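Local atomic coordinates of kinesin-like protein KIF19 (Mus musculus, PDB entry 5GSZ), a protein that moves toward the plus ends of microtubules as a kinesin-8 motor and depolymerizes them at ciliary tips, so regulating the length of motile cilia. Residues Lys63-Asp68 with Glu332-Leu337; Val69-Thr74 with Tyr81-Lys86; Asn129-Ala134 with Leu224-Arg229; Leu169-Asp174 with Asp300-Arg305. All coordinates share one frame; numbering follows the deposited sequence.

Contact 1: residues Lys63-Asp68 with Glu332-Leu337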
loop_
_atom_site.group_PDB
_atom_site.type_symbol
_atom_site.label_atom_id
_atom_site.label_comp_id
_atom_site.label_asym_id
_atom_site.label_seq_id
_atom_site.Cartn_x
_atom_site.Cartn_y
_atom_site.Cartn_z
ATOM N N LYS A 63 6.964 9.606 -23.445
ATOM C CA LYS A 63 5.560 9.254 -23.257
ATOM C C LYS A 63 5.068 9.774 -21.911
ATOM O O LYS A 63 5.763 9.647 -20.900
ATOM C CB LYS A 63 5.334 7.744 -23.344
ATOM C CG LYS A 63 3.898 7.357 -23.050
ATOM C CD LYS A 63 3.650 5.868 -23.213
ATOM C CE LYS A 63 2.245 5.521 -22.775
ATOM N NZ LYS A 63 1.250 6.343 -23.521
ATOM N N SER A 64 3.872 10.359 -21.903
ATOM C CA SER A 64 3.294 10.953 -20.706
ATOM C C SER A 64 2.285 10.010 -20.070
ATOM O O SER A 64 1.667 9.193 -20.752
ATOM C CB SER A 64 2.587 12.263 -21.023
ATOM O OG SER A 64 1.249 11.996 -21.402
ATOM N N TYR A 65 2.115 10.149 -18.753
ATOM C CA TYR A 65 1.159 9.368 -17.980
ATOM C C TYR A 65 0.430 10.280 -17.009
ATOM O O TYR A 65 1.025 11.205 -16.451
ATOM C CB TYR A 65 1.830 8.234 -17.200
ATOM C CG TYR A 65 2.650 7.281 -18.038
ATOM C CD1 TYR A 65 3.872 7.662 -18.587
ATOM C CD2 TYR A 65 2.197 5.992 -18.284
ATOM C CE1 TYR A 65 4.615 6.778 -19.344
ATOM C CE2 TYR A 65 2.931 5.115 -19.038
ATOM C CZ TYR A 65 4.134 5.505 -19.568
ATOM O OH TYR A 65 4.854 4.598 -20.310
ATOM N N LEU A 66 -0.854 10.012 -16.795
ATOM C CA LEU A 66 -1.685 10.851 -15.944
ATOM C C LEU A 66 -2.211 10.036 -14.772
ATOM O O LEU A 66 -2.540 8.849 -14.911
ATOM C CB LEU A 66 -2.851 11.481 -16.730
ATOM N N PHE A 67 -2.269 10.691 -13.617
ATOM C CA PHE A 67 -2.649 10.088 -12.354
ATOM C C PHE A 67 -3.538 11.072 -11.616
ATOM O O PHE A 67 -3.551 12.267 -11.915
ATOM C CB PHE A 67 -1.424 9.767 -11.485
ATOM C CG PHE A 67 -0.404 8.908 -12.160
ATOM C CD1 PHE A 67 -0.473 7.527 -12.069
ATOM C CD2 PHE A 67 0.633 9.478 -12.879
ATOM C CE1 PHE A 67 0.458 6.742 -12.687
ATOM C CE2 PHE A 67 1.574 8.689 -13.500
ATOM C CZ PHE A 67 1.486 7.322 -13.401
ATOM N N ASP A 68 -4.269 10.563 -10.626
ATOM C CA ASP A 68 -5.076 11.451 -9.790
ATOM C C ASP A 68 -4.214 12.515 -9.130
ATOM O O ASP A 68 -4.641 13.667 -9.001
ATOM C CB ASP A 68 -5.835 10.639 -8.746
ATOM C CG ASP A 68 -6.871 9.759 -9.368
ATOM O OD1 ASP A 68 -7.645 10.281 -10.193
ATOM O OD2 ASP A 68 -6.876 8.545 -9.088
ATOM N N GLU A 332 11.623 -0.749 -15.384
ATOM C CA GLU A 332 10.680 -0.865 -14.277
ATOM C C GLU A 332 9.777 0.352 -14.177
ATOM O O GLU A 332 8.590 0.215 -13.876
ATOM C CB GLU A 332 11.383 -1.051 -12.947
ATOM C CG GLU A 332 12.590 -1.905 -12.974
ATOM C CD GLU A 332 13.123 -2.114 -11.576
ATOM O OE1 GLU A 332 13.384 -1.092 -10.885
ATOM O OE2 GLU A 332 13.259 -3.293 -11.170
ATOM N N SER A 333 10.315 1.556 -14.384
ATOM C CA SER A 333 9.465 2.732 -14.265
ATOM C C SER A 333 8.330 2.673 -15.273
ATOM O O SER A 333 7.181 3.002 -14.951
ATOM C CB SER A 333 10.286 4.013 -14.426
ATOM O OG SER A 333 11.117 4.237 -13.294
ATOM N N ARG A 334 8.630 2.216 -16.491
ATOM C CA ARG A 334 7.612 2.133 -17.531
ATOM C C ARG A 334 6.582 1.046 -17.224
ATOM O O ARG A 334 5.381 1.251 -17.416
ATOM C CB ARG A 334 8.273 1.894 -18.892
ATOM C CG ARG A 334 7.294 1.429 -19.957
ATOM C CD ARG A 334 7.937 1.297 -21.319
ATOM N NE ARG A 334 8.968 0.265 -21.348
ATOM C CZ ARG A 334 9.613 -0.090 -22.447
ATOM N NH1 ARG A 334 9.320 0.504 -23.587
ATOM N NH2 ARG A 334 10.550 -1.023 -22.406
ATOM N N ASN A 335 7.020 -0.107 -16.729
ATOM C CA ASN A 335 6.060 -1.084 -16.241
ATOM C C ASN A 335 5.164 -0.473 -15.169
ATOM O O ASN A 335 3.937 -0.621 -15.207
ATOM C CB ASN A 335 6.788 -2.322 -15.717
ATOM C CG ASN A 335 7.433 -3.118 -16.828
ATOM O OD1 ASN A 335 7.112 -2.924 -18.002
ATOM N ND2 ASN A 335 8.333 -4.025 -16.472
ATOM N N THR A 336 5.756 0.249 -14.222
ATOM C CA THR A 336 4.960 0.799 -13.132
ATOM C C THR A 336 3.967 1.826 -13.660
ATOM O O THR A 336 2.758 1.720 -13.409
ATOM C CB THR A 336 5.871 1.398 -12.052
ATOM O OG1 THR A 336 6.827 0.415 -11.638
ATOM C CG2 THR A 336 5.066 1.838 -10.831
ATOM N N LEU A 337 4.459 2.807 -14.428
ATOM C CA LEU A 337 3.592 3.867 -14.943
ATOM C C LEU A 337 2.479 3.321 -15.835
ATOM O O LEU A 337 1.372 3.873 -15.843
ATOM C CB LEU A 337 4.424 4.879 -15.708
ATOM C CG LEU A 337 5.430 5.655 -14.884
ATOM C CD1 LEU A 337 6.572 6.044 -15.771
ATOM C CD2 LEU A 337 4.766 6.883 -14.383
#

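Contact 2: residues Val69-Thr74 with Tyr81-Lys86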
loop_
_atom_site.group_PDB
_atom_site.type_symbol
_atom_site.label_atom_id
_atom_site.label_comp_id
_atom_site.label_asym_id
_atom_site.label_seq_id
_atom_site.Cartn_x
_atom_site.Cartn_y
_atom_site.Cartn_z
ATOM N N VAL A 69 -2.999 12.160 -8.721
ATOM C CA VAL A 69 -2.074 13.128 -8.149
ATOM C C VAL A 69 -0.660 12.616 -8.360
ATOM O O VAL A 69 -0.423 11.406 -8.439
ATOM C CB VAL A 69 -2.397 13.382 -6.654
ATOM C CG1 VAL A 69 -2.290 12.105 -5.857
ATOM C CG2 VAL A 69 -1.514 14.495 -6.073
ATOM N N ALA A 70 0.281 13.548 -8.467
ATOM C CA ALA A 70 1.681 13.229 -8.686
ATOM C C ALA A 70 2.526 13.909 -7.618
ATOM O O ALA A 70 2.133 14.944 -7.071
ATOM C CB ALA A 70 2.121 13.668 -10.079
ATOM N N PHE A 71 3.681 13.312 -7.306
ATOM C CA PHE A 71 4.610 13.885 -6.336
ATOM C C PHE A 71 6.037 13.584 -6.768
ATOM O O PHE A 71 6.339 12.438 -7.111
ATOM C CB PHE A 71 4.418 13.317 -4.919
ATOM C CG PHE A 71 2.993 13.261 -4.436
ATOM C CD1 PHE A 71 2.352 14.388 -3.970
ATOM C CD2 PHE A 71 2.309 12.039 -4.389
ATOM C CE1 PHE A 71 1.037 14.314 -3.496
ATOM C CE2 PHE A 71 0.999 11.949 -3.915
ATOM C CZ PHE A 71 0.361 13.083 -3.469
ATOM N N ASP A 72 6.917 14.586 -6.708
ATOM C CA ASP A 72 8.362 14.364 -6.776
ATOM C C ASP A 72 9.020 14.961 -5.534
ATOM O O ASP A 72 8.338 15.349 -4.581
ATOM C CB ASP A 72 8.964 14.922 -8.075
ATOM C CG ASP A 72 8.877 16.440 -8.188
ATOM O OD1 ASP A 72 8.719 17.146 -7.159
ATOM O OD2 ASP A 72 8.991 16.929 -9.334
ATOM N N PHE A 73 10.359 15.075 -5.571
ATOM C CA PHE A 73 11.143 15.462 -4.393
ATOM C C PHE A 73 10.656 16.748 -3.736
ATOM O O PHE A 73 11.024 17.027 -2.592
ATOM C CB PHE A 73 12.619 15.642 -4.756
ATOM C CG PHE A 73 12.874 16.783 -5.708
ATOM C CD1 PHE A 73 12.472 16.694 -7.036
ATOM C CD2 PHE A 73 13.488 17.951 -5.271
ATOM C CE1 PHE A 73 12.698 17.734 -7.917
ATOM C CE2 PHE A 73 13.721 18.998 -6.149
ATOM C CZ PHE A 73 13.323 18.883 -7.476
ATOM N N THR A 74 9.846 17.547 -4.431
ATOM C CA THR A 74 9.329 18.764 -3.818
ATOM C C THR A 74 8.304 18.462 -2.731
ATOM O O THR A 74 8.217 19.203 -1.746
ATOM C CB THR A 74 8.714 19.674 -4.876
ATOM O OG1 THR A 74 7.645 18.986 -5.536
ATOM C CG2 THR A 74 9.763 20.055 -5.895
ATOM N N TYR A 81 0.648 12.833 2.588
ATOM C CA TYR A 81 -0.443 12.400 3.444
ATOM C C TYR A 81 -1.722 13.177 3.160
ATOM O O TYR A 81 -2.797 12.584 2.983
ATOM C CB TYR A 81 -0.042 12.552 4.900
ATOM C CG TYR A 81 -1.233 12.539 5.814
ATOM C CD1 TYR A 81 -1.931 11.360 6.053
ATOM C CD2 TYR A 81 -1.671 13.706 6.434
ATOM C CE1 TYR A 81 -3.029 11.338 6.892
ATOM C CE2 TYR A 81 -2.760 13.693 7.271
ATOM C CZ TYR A 81 -3.436 12.507 7.498
ATOM O OH TYR A 81 -4.522 12.493 8.335
ATOM N N GLN A 82 -1.628 14.513 3.124
ATOM C CA GLN A 82 -2.816 15.331 2.904
ATOM C C GLN A 82 -3.494 14.958 1.590
ATOM O O GLN A 82 -4.724 14.892 1.511
ATOM C CB GLN A 82 -2.454 16.817 2.903
ATOM C CG GLN A 82 -1.765 17.394 4.148
ATOM C CD GLN A 82 -2.704 17.691 5.302
ATOM O OE1 GLN A 82 -3.918 17.763 5.127
ATOM N NE2 GLN A 82 -2.135 17.908 6.485
ATOM N N ALA A 83 -2.710 14.687 0.558
ATOM C CA ALA A 83 -3.278 14.440 -0.753
ATOM C C ALA A 83 -3.754 13.013 -0.946
ATOM O O ALA A 83 -4.421 12.733 -1.949
ATOM C CB ALA A 83 -2.255 14.770 -1.838
ATOM N N THR A 84 -3.425 12.095 -0.049
ATOM C CA THR A 84 -3.736 10.699 -0.336
ATOM C C THR A 84 -4.725 10.086 0.642
ATOM O O THR A 84 -5.750 9.535 0.203
ATOM C CB THR A 84 -2.454 9.842 -0.383
ATOM O OG1 THR A 84 -1.702 10.029 0.816
ATOM C CG2 THR A 84 -1.618 10.227 -1.567
ATOM N N THR A 85 -4.452 10.150 1.956
ATOM C CA THR A 85 -5.219 9.371 2.911
ATOM C C THR A 85 -5.948 10.182 3.976
ATOM O O THR A 85 -6.799 9.619 4.663
ATOM C CB THR A 85 -4.314 8.337 3.602
ATOM O OG1 THR A 85 -3.304 9.003 4.355
ATOM C CG2 THR A 85 -3.627 7.493 2.588
ATOM N N LYS A 86 -5.648 11.471 4.146
ATOM C CA LYS A 86 -6.312 12.243 5.193
ATOM C C LYS A 86 -7.832 12.140 5.078
ATOM O O LYS A 86 -8.533 11.898 6.070
ATOM C CB LYS A 86 -5.868 13.707 5.127
ATOM C CG LYS A 86 -6.412 14.575 6.244
ATOM C CD LYS A 86 -6.284 16.031 5.876
ATOM C CE LYS A 86 -6.941 16.965 6.883
ATOM N NZ LYS A 86 -6.222 17.003 8.185
#

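Contact 3: residues Asn129-Ala134 with Leu224-Arg229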
loop_
_atom_site.group_PDB
_atom_site.type_symbol
_atom_site.label_atom_id
_atom_site.label_comp_id
_atom_site.label_asym_id
_atom_site.label_seq_id
_atom_site.Cartn_x
_atom_site.Cartn_y
_atom_site.Cartn_z
ATOM N N ASN A 129 -2.885 9.667 13.629
ATOM C CA ASN A 129 -2.923 10.886 14.416
ATOM C C ASN A 129 -4.199 11.677 14.156
ATOM O O ASN A 129 -4.910 12.056 15.089
ATOM C CB ASN A 129 -1.684 11.701 14.090
ATOM C CG ASN A 129 -1.181 12.461 15.260
ATOM O OD1 ASN A 129 -1.815 13.413 15.737
ATOM N ND2 ASN A 129 -0.062 12.003 15.792
ATOM N N ASP A 130 -4.506 11.932 12.893
ATOM C CA ASP A 130 -5.775 12.566 12.585
ATOM C C ASP A 130 -6.955 11.681 12.945
ATOM O O ASP A 130 -8.095 12.159 13.022
ATOM C CB ASP A 130 -5.836 12.919 11.106
ATOM C CG ASP A 130 -5.150 14.205 10.795
ATOM O OD1 ASP A 130 -4.786 14.919 11.760
ATOM O OD2 ASP A 130 -5.013 14.505 9.590
ATOM N N LEU A 131 -6.709 10.398 13.151
ATOM C CA LEU A 131 -7.789 9.512 13.526
ATOM C C LEU A 131 -8.225 9.791 14.958
ATOM O O LEU A 131 -9.420 9.924 15.242
ATOM C CB LEU A 131 -7.324 8.076 13.334
ATOM C CG LEU A 131 -8.418 7.046 13.189
ATOM C CD1 LEU A 131 -7.970 6.003 12.180
ATOM C CD2 LEU A 131 -8.659 6.422 14.547
ATOM N N PHE A 132 -7.251 9.940 15.864
ATOM C CA PHE A 132 -7.532 10.209 17.270
ATOM C C PHE A 132 -8.036 11.630 17.507
ATOM O O PHE A 132 -8.770 11.866 18.469
ATOM C CB PHE A 132 -6.278 9.949 18.095
ATOM C CG PHE A 132 -5.780 8.544 17.991
ATOM C CD1 PHE A 132 -6.667 7.497 17.780
ATOM C CD2 PHE A 132 -4.425 8.263 18.077
ATOM C CE1 PHE A 132 -6.215 6.194 17.681
ATOM C CE2 PHE A 132 -3.966 6.973 17.963
ATOM C CZ PHE A 132 -4.860 5.939 17.766
ATOM N N ARG A 133 -7.651 12.589 16.669
ATOM C CA ARG A 133 -8.261 13.913 16.755
ATOM C C ARG A 133 -9.723 13.873 16.327
ATOM O O ARG A 133 -10.611 14.326 17.060
ATOM C CB ARG A 133 -7.490 14.912 15.895
ATOM C CG ARG A 133 -6.156 15.317 16.468
ATOM C CD ARG A 133 -5.599 16.505 15.721
ATOM N NE ARG A 133 -4.301 16.861 16.264
ATOM C CZ ARG A 133 -3.149 16.402 15.792
ATOM N NH1 ARG A 133 -3.140 15.581 14.741
ATOM N NH2 ARG A 133 -2.007 16.779 16.361
ATOM N N ALA A 134 -9.984 13.355 15.125
ATOM C CA ALA A 134 -11.350 13.183 14.649
ATOM C C ALA A 134 -12.208 12.425 15.652
ATOM O O ALA A 134 -13.412 12.690 15.768
ATOM C CB ALA A 134 -11.339 12.447 13.308
ATOM N N LEU A 224 -0.729 -2.956 8.101
ATOM C CA LEU A 224 -1.202 -2.298 9.305
ATOM C C LEU A 224 -2.716 -2.107 9.162
ATOM O O LEU A 224 -3.186 -1.445 8.221
ATOM C CB LEU A 224 -0.470 -0.969 9.508
ATOM C CG LEU A 224 -0.888 -0.222 10.768
ATOM C CD1 LEU A 224 -0.382 -0.974 11.956
ATOM C CD2 LEU A 224 -0.358 1.194 10.768
ATOM N N GLN A 225 -3.485 -2.727 10.050
ATOM C CA GLN A 225 -4.929 -2.549 10.037
ATOM C C GLN A 225 -5.392 -1.893 11.324
ATOM O O GLN A 225 -4.892 -2.197 12.405
ATOM C CB GLN A 225 -5.677 -3.853 9.808
ATOM C CG GLN A 225 -5.104 -5.072 10.456
ATOM C CD GLN A 225 -6.184 -6.133 10.649
ATOM O OE1 GLN A 225 -7.394 -5.817 10.665
ATOM N NE2 GLN A 225 -5.763 -7.402 10.751
ATOM N N VAL A 226 -6.323 -0.960 11.175
ATOM C CA VAL A 226 -6.903 -0.207 12.272
ATOM C C VAL A 226 -8.409 -0.393 12.213
ATOM O O VAL A 226 -9.036 -0.067 11.199
ATOM C CB VAL A 226 -6.557 1.288 12.195
ATOM C CG1 VAL A 226 -7.118 2.019 13.418
ATOM C CG2 VAL A 226 -5.075 1.476 12.060
ATOM N N ALA A 227 -8.983 -0.903 13.299
ATOM C CA ALA A 227 -10.422 -1.085 13.438
ATOM C C ALA A 227 -10.986 0.011 14.334
ATOM O O ALA A 227 -10.325 0.435 15.287
ATOM C CB ALA A 227 -10.721 -2.460 14.024
ATOM N N VAL A 228 -12.196 0.484 14.021
ATOM C CA VAL A 228 -12.836 1.579 14.768
ATOM C C VAL A 228 -14.324 1.271 14.929
ATOM O O VAL A 228 -15.070 1.253 13.941
ATOM C CB VAL A 228 -12.656 2.951 14.095
ATOM C CG1 VAL A 228 -13.386 4.009 14.871
ATOM C CG2 VAL A 228 -11.183 3.320 13.985
ATOM N N ARG A 229 -14.764 1.052 16.159
ATOM C CA ARG A 229 -16.179 0.887 16.443
ATOM C C ARG A 229 -16.762 2.191 16.991
ATOM O O ARG A 229 -16.110 2.914 17.751
ATOM C CB ARG A 229 -16.411 -0.270 17.413
ATOM C CG ARG A 229 -17.850 -0.749 17.441
ATOM C CD ARG A 229 -17.938 -2.180 17.874
ATOM N NE ARG A 229 -17.428 -2.383 19.227
ATOM C CZ ARG A 229 -17.122 -3.579 19.729
ATOM N NH1 ARG A 229 -17.277 -4.663 18.978
ATOM N NH2 ARG A 229 -16.660 -3.694 20.975
#

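Contact 4: residues Leu169-Asp174 with Asp300-Arg305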
loop_
_atom_site.group_PDB
_atom_site.type_symbol
_atom_site.label_atom_id
_atom_site.label_comp_id
_atom_site.label_asym_id
_atom_site.label_seq_id
_atom_site.Cartn_x
_atom_site.Cartn_y
_atom_site.Cartn_z
ATOM N N LEU A 169 0.588 -17.665 12.135
ATOM C CA LEU A 169 -0.808 -17.506 12.491
ATOM C C LEU A 169 -1.684 -17.874 11.299
ATOM O O LEU A 169 -1.244 -17.856 10.145
ATOM C CB LEU A 169 -1.066 -16.071 12.949
ATOM C CG LEU A 169 -0.129 -15.677 14.094
ATOM C CD1 LEU A 169 -0.029 -14.167 14.242
ATOM C CD2 LEU A 169 -0.567 -16.326 15.407
ATOM N N GLU A 170 -2.925 -18.247 11.596
ATOM C CA GLU A 170 -3.904 -18.591 10.575
ATOM C C GLU A 170 -5.029 -17.557 10.546
ATOM O O GLU A 170 -5.156 -16.706 11.433
ATOM C CB GLU A 170 -4.458 -20.004 10.807
ATOM N N LEU A 171 -5.849 -17.640 9.495
ATOM C CA LEU A 171 -6.950 -16.711 9.252
ATOM C C LEU A 171 -8.260 -17.360 9.678
ATOM O O LEU A 171 -8.723 -18.309 9.035
ATOM C CB LEU A 171 -7.025 -16.345 7.776
ATOM C CG LEU A 171 -6.015 -15.399 7.154
ATOM C CD1 LEU A 171 -6.170 -15.466 5.638
ATOM C CD2 LEU A 171 -6.245 -13.991 7.672
ATOM N N ARG A 172 -8.851 -16.852 10.754
ATOM C CA ARG A 172 -10.110 -17.386 11.261
ATOM C C ARG A 172 -11.218 -16.340 11.201
ATOM O O ARG A 172 -10.992 -15.165 11.491
ATOM C CB ARG A 172 -9.939 -17.889 12.696
ATOM N N GLU A 173 -12.415 -16.774 10.823
ATOM C CA GLU A 173 -13.560 -15.877 10.723
ATOM C C GLU A 173 -14.188 -15.632 12.090
ATOM O O GLU A 173 -14.606 -16.569 12.769
ATOM C CB GLU A 173 -14.604 -16.444 9.759
ATOM N N ASP A 174 -14.251 -14.365 12.488
ATOM C CA ASP A 174 -14.829 -13.994 13.774
ATOM C C ASP A 174 -15.802 -12.832 13.614
ATOM O O ASP A 174 -15.639 -11.783 14.237
ATOM C CB ASP A 174 -13.724 -13.619 14.764
ATOM C CG ASP A 174 -12.774 -14.767 15.041
ATOM O OD1 ASP A 174 -13.225 -15.931 15.021
ATOM O OD2 ASP A 174 -11.577 -14.505 15.279
ATOM N N ASP A 300 -7.373 -18.039 -3.244
ATOM C CA ASP A 300 -7.142 -16.646 -2.890
ATOM C C ASP A 300 -5.902 -16.530 -2.016
ATOM O O ASP A 300 -5.707 -17.319 -1.090
ATOM C CB ASP A 300 -8.357 -16.082 -2.158
ATOM C CG ASP A 300 -9.599 -16.071 -3.028
ATOM O OD1 ASP A 300 -9.456 -16.280 -4.259
ATOM O OD2 ASP A 300 -10.711 -15.843 -2.489
ATOM N N SER A 301 -5.055 -15.551 -2.315
ATOM C CA SER A 301 -3.901 -15.301 -1.467
ATOM C C SER A 301 -4.360 -14.888 -0.072
ATOM O O SER A 301 -5.512 -14.497 0.141
ATOM C CB SER A 301 -3.022 -14.221 -2.082
ATOM O OG SER A 301 -3.779 -13.050 -2.317
ATOM N N LYS A 302 -3.452 -15.005 0.900
ATOM C CA LYS A 302 -3.768 -14.511 2.234
ATOM C C LYS A 302 -4.200 -13.046 2.181
ATOM O O LYS A 302 -5.177 -12.657 2.831
ATOM C CB LYS A 302 -2.573 -14.692 3.175
ATOM C CG LYS A 302 -2.034 -16.115 3.237
ATOM C CD LYS A 302 -3.055 -17.113 3.804
ATOM C CE LYS A 302 -2.623 -18.552 3.543
ATOM N NZ LYS A 302 -2.686 -18.869 2.075
ATOM N N LEU A 303 -3.513 -12.223 1.376
ATOM C CA LEU A 303 -3.847 -10.806 1.359
ATOM C C LEU A 303 -5.217 -10.570 0.753
ATOM O O LEU A 303 -5.959 -9.708 1.231
ATOM C CB LEU A 303 -2.769 -10.011 0.624
ATOM C CG LEU A 303 -3.001 -8.521 0.340
ATOM C CD1 LEU A 303 -3.200 -7.768 1.631
ATOM C CD2 LEU A 303 -1.836 -7.912 -0.430
ATOM N N THR A 304 -5.592 -11.346 -0.266
ATOM C CA THR A 304 -6.939 -11.227 -0.830
ATOM C C THR A 304 -8.004 -11.614 0.188
ATOM O O THR A 304 -9.005 -10.901 0.362
ATOM C CB THR A 304 -7.083 -12.097 -2.074
ATOM O OG1 THR A 304 -6.238 -11.598 -3.112
ATOM C CG2 THR A 304 -8.513 -12.073 -2.545
ATOM N N ARG A 305 -7.816 -12.761 0.848
ATOM C CA ARG A 305 -8.782 -13.202 1.850
ATOM C C ARG A 305 -8.903 -12.184 2.980
ATOM O O ARG A 305 -10.012 -11.871 3.423
ATOM C CB ARG A 305 -8.397 -14.588 2.390
ATOM C CG ARG A 305 -8.794 -15.756 1.458
ATOM C CD ARG A 305 -7.820 -16.955 1.519
ATOM N NE ARG A 305 -7.816 -17.652 2.805
ATOM C CZ ARG A 305 -6.899 -18.548 3.170
ATOM N NH1 ARG A 305 -5.898 -18.856 2.349
ATOM N NH2 ARG A 305 -6.972 -19.126 4.365
#

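Contact 1: residues Lys63-Asp68 with Glu332-Leu337
Tyr-65, on strand 62-66, and Leu-337, on helix 330-340, bring the two backbones nearest each other, with CA atoms 6.7 Å apart. Around this point the meeting is made by side chains, and both Tyr-65 and Phe-67 point their CB atoms toward the helix, as residues two apart on an extended chain can. Leu-337 answers both. Its CB sits squarely over one face of the Tyr-65 ring, 3.6 Å from the centroid and 12° off the ring normal, a CH-pi contact. Further along the side chain, with CG anti to its carbonyl carbon (chi1 -65°), Leu-337 carries CD2 to the rim of the other ring, where it meets Phe-67 CZ at 3.5 Å, near the ring plane. One leucine therefore touches a face with its stem and an edge with its tip. In the kinesin motor domain this joins the small antiparallel sheet, of which 62-66 is an outer strand, to the C-terminal helix that in kinesins leads into the neck linker. Val-42 and Leu-16 also touch Leu-337, closing it in from neighbouring strands. At the outer end, Tyr-65 OH reaches the aliphatic part of Arg-334, 4.0 Å from CG, while the guanidinium runs on away from the strand. An alanine at Tyr-65 would remove the ring and would probably leave Leu-337 CB without its flat partner, opening a gap between strand and helix.

Contact 2: residues Val69-Thr74 with Tyr81-Lys86
Phe-71 turns the edge of its ring, not a face, to Ala-83, in a strand-loop-helix unit of the kinesin motor domain: strand 69-71, outermost in the central mixed sheet, is followed by a short loop and helix 77-84, which packs back on it. The methyl group of Ala-83 lies in the ring plane, with CB 3.5 Å from Phe-71 CZ. Thr-84 approaches the same end of the ring at a slant, its CG2 3.9 Å from Phe-71 CE2. That methyl can face the ring because the hydroxyl occupies the position between backbone N and carbonyl carbon (chi1 53°), from where OG1 bonds to the carbonyl oxygen of Val-80 one turn earlier. Val-69 projects from the same side of the strand as Phe-71 and adds a looser touch, CG2 standing 4.3 Å from Ala-83 CB. Ala-15 of the adjoining strand 12-18 touches both Val-69 and Phe-71, and the Phe-71 side chain lies about 7 Å from the bound ADP. A serine at Phe-71 would be too short to span to the helix, and is likely to leave the methyl groups of Ala-83 and Thr-84 facing a gap. Past the strand, Asp-72 OD1 accepts twice from Thr-74: N donates at 3.0 Å, which closes an Asx turn, and OG1 gives the second bond at 2.7 Å, nearly in line with the C-O bond.

Contact 3: residues Asn129-Ala134 with Leu224-Arg229
Leu-131 reaches out of helix 123-136 and lays its two methyl groups against two valines of strand 220-232. CD2 meets Val-228 CG2 at 4.0 Å, and CD1 comes to 4.3 Å from Val-226 CG1, so the forked end spans two successive residues on one side of the strand. The extended first torsion, with CG anti to the backbone N (chi1 -159°), sends the fork off the helix toward the sheet, where the leucine and Val-228 run antiparallel alongside one another. The backbones stay well apart: even the nearest CA atoms, those of Leu-131 and Val-228, are separated by 9.5 Å. This is helix-on-sheet packing against the central sheet of the motor domain. Ile-93 of helix 89-93 shares Val-228, and Val-146 on the adjoining strand borders Val-226. On another part of the helix, Arg-133 NH1 makes a weak salt bridge with Asp-130 OD1 at 3.5 Å. Between helix and strand, by contrast, only buried methyl groups meet, so cohesion here rests on dispersion and the exclusion of water, with shape rather than bond direction setting the fit.

Contact 4: residues Leu169-Asp174 with Asp300-Arg305
Leu-171 is the one residue of 169-174 that reaches the helix start, and it does so with a single methyl group. CD1 lies over one face of the Arg-305 guanidinium, 3.6 Å above its plane and displaced from its centre; the nearest atom there is Arg-305 NE, at 3.9 Å. Bends at chi2 and chi3 fold the arginine back so that its flat end lies beneath the leucine, with Asp-300 O at the guanidinium edge. Lys-302 also touches this methyl, with CD 4.0 Å from Leu-171 CD1. Leu-171 is packed more fully by other neighbours, Ile-179 and Val-181 of the paired strand and Ile-158 of the central sheet. Toward solvent the contact thins out: Arg-305 is exposed, and the side chains of Glu-170, Arg-172 and Glu-173 are not modelled beyond CB. The helix start itself is well fixed. Ser-301 is the N-cap, its OG accepting from Thr-304 N at 3.2 Å (155° at the hydrogen) and from Thr-304 OG1 at 3.0 Å, while Glu-156 takes a bond from Lys-302 N. Strands 171-173 and 179-181 form a small antiparallel hairpin beside this capped helix; hairpin and helix start probably correspond to elements that in kinesins lie at the microtubule-binding face.

All four contacts lie within the kinesin motor domain. Contact 1 closes the longest loop of chain and encloses the others; contact 2 follows directly along the sequence, as strands 62-66 and 69-71 are successive, with centres 16 Å apart. Contacts 2 and 3 both reach the central mixed sheet, 20 Å apart between centres, and are tied by Asp-130 OD2, which forms a salt bridge with Lys-86 and a probable hydrogen bond with Tyr-81. Contacts 3 and 4 alternate along the chain, their centres 22 Å apart. Contacts 1 and 4 have centres about 32 Å apart: contacts 1 and 2 lie on the nucleotide side, near ADP, contact 4 where kinesins probably meet the microtubule.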